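Local coordinates for NADH kinase POS5 (Saccharomyces cerevisiae, PDB 3AFO), which phosphorylates NADH, and less readily NAD(+), with ATP in mitochondria, making it a key source of the cellular reductant NADPH, at the interface of chains A and B. Numbering follows the deposited sequence. Chains: chain A/B, NADH kinase POS5.

The interface of chains A and B. Residues chain A 269-270, 272; chain B 268-270.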
ATOM      1  N   LEU A 269      -0.350  -4.105  10.540  1.00 18.17           N
ATOM      2  CA  LEU A 269      -0.781  -4.358   9.168  1.00 18.32           C
ATOM      3  C   LEU A 269      -1.984  -3.496   8.802  1.00 18.68           C
ATOM      4  O   LEU A 269      -2.397  -3.463   7.643  1.00 20.10           O
ATOM      5  CB  LEU A 269      -1.108  -5.839   8.994  1.00 18.40           C
ATOM      6  CG  LEU A 269       0.089  -6.805   8.996  1.00 18.20           C
ATOM      7  CD1 LEU A 269      -0.421  -8.248   8.926  1.00 19.37           C
ATOM      8  CD2 LEU A 269       1.061  -6.519   7.836  1.00 17.47           C
ATOM      9  N   SER A 270      -2.538  -2.776   9.773  1.00 18.07           N
ATOM     10  CA  SER A 270      -3.848  -2.146   9.566  1.00 17.06           C
ATOM     11  C   SER A 270      -3.947  -0.649   9.862  1.00 16.66           C
ATOM     12  O   SER A 270      -5.058  -0.125  10.008  1.00 16.72           O
ATOM     13  CB  SER A 270      -4.909  -2.893  10.371  1.00 17.12           C
ATOM     14  OG  SER A 270      -4.513  -3.051  11.730  1.00 16.53           O
ATOM     15  N   ARG A 272      -4.140   2.119   8.211  1.00 14.73           N
ATOM     16  CA  ARG A 272      -4.404   2.770   6.932  1.00 14.06           C
ATOM     17  C   ARG A 272      -4.401   4.278   7.188  1.00 14.04           C
ATOM     18  O   ARG A 272      -4.957   4.717   8.190  1.00 14.22           O
ATOM     19  CB  ARG A 272      -5.790   2.330   6.408  1.00 14.17           C
ATOM     20  CG  ARG A 272      -6.129   2.762   4.959  1.00 12.88           C
ATOM     21  CD  ARG A 272      -5.231   2.073   3.918  1.00 13.45           C
ATOM     22  NE  ARG A 272      -5.431   0.617   3.842  1.00 15.04           N
ATOM     23  CZ  ARG A 272      -6.350   0.018   3.077  1.00 16.10           C
ATOM     24  NH1 ARG A 272      -7.180   0.739   2.334  1.00 12.75           N
ATOM     25  NH2 ARG A 272      -6.449  -1.310   3.050  1.00 16.59           N
TER
ATOM     26  N   SER B 268     -10.573  -6.192   3.883  1.00 17.94           N
ATOM     27  CA  SER B 268      -9.684  -6.387   5.007  1.00 18.24           C
ATOM     28  C   SER B 268      -8.694  -5.236   4.963  1.00 18.04           C
ATOM     29  O   SER B 268      -8.414  -4.702   3.893  1.00 17.67           O
ATOM     30  CB  SER B 268      -8.938  -7.723   4.892  1.00 18.19           C
ATOM     31  OG  SER B 268      -8.070  -7.932   5.995  1.00 19.31           O
ATOM     32  N   LEU B 269      -8.181  -4.860   6.126  1.00 18.17           N
ATOM     33  CA  LEU B 269      -7.079  -3.903   6.188  1.00 18.32           C
ATOM     34  C   LEU B 269      -5.735  -4.617   6.279  1.00 18.68           C
ATOM     35  O   LEU B 269      -4.685  -3.981   6.194  1.00 20.10           O
ATOM     36  CB  LEU B 269      -7.274  -2.970   7.382  1.00 18.40           C
ATOM     37  CG  LEU B 269      -8.411  -1.941   7.262  1.00 18.20           C
ATOM     38  CD1 LEU B 269      -8.539  -1.169   8.579  1.00 19.37           C
ATOM     39  CD2 LEU B 269      -8.188  -0.971   6.087  1.00 17.47           C
ATOM     40  N   SER B 270      -5.754  -5.938   6.426  1.00 18.07           N
ATOM     41  CA  SER B 270      -4.526  -6.654   6.793  1.00 17.06           C
ATOM     42  C   SER B 270      -4.124  -7.834   5.907  1.00 16.66           C
ATOM     43  O   SER B 270      -3.299  -8.658   6.319  1.00 16.72           O
ATOM     44  CB  SER B 270      -4.619  -7.122   8.244  1.00 17.12           C
ATOM     45  OG  SER B 270      -5.835  -7.824   8.486  1.00 16.53           O
TER
HETATM   46  O   HOH W   1      -7.696  -3.620   1.370  1.00 23.86           O
HETATM   47  O   HOH W   2      -4.024  -1.135   5.995  1.00 27.73           O
HETATM   48  O   HOH W   3      -1.694  -4.875   5.176  1.00 27.73           O
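The loop between the one-residue strand at 266 and strand 274-277 meets its own copy across a two-fold axis, with A:Leu269 and A:Ser270 of one chain set against B:Leu269 and B:Ser270 of the other. This patch of a larger two-fold interface illustrates how loops can meet through apolar touches and water; the pairing of chains may or may not persist in solution. At the centre the carbonyl oxygens A:Leu269 O and B:Leu269 O lie 2.8 Å apart. Both can only accept, so this close pair is doubtful and carries no bond. Water 3 lies 2.9 Å from A:Leu269 O and bridges to B:Leu269 O, while water 2 reaches the same two oxygens. Around them the leucine and serine stems pack reciprocally, A:Ser270 CB against B:Leu269 CB at 3.8 Å. A:Arg272 extends the contact: with CG anti to the backbone N (chi1 -171°) and bends at chi2 and chi3, its chain brings the guanidinium over B:Leu269. The methyl B:Leu269 CD2 sits under one face, offset toward the rim, 3.7 Å from A:Arg272 CZ. Waters 1 and 2 occupy the edge of the same group, in its plane, and A:Arg272 NE meets water 2 at 3.1 Å in a nearly straight bond (164°). Replacing this arginine with an alanine would probably leave the B:Leu269 methyl without its flat cover and deprive both waters of an N-H partner. Within chain B, the backbone amide B:Ser270 N donates to the hydroxyl B:Ser268 OG at 3.1 Å, which probably helps hold the loop's shape. Water 1 lies 2.8 Å from B:Ser268 O and also bonds A:Arg272 NH2, bridging the two chains.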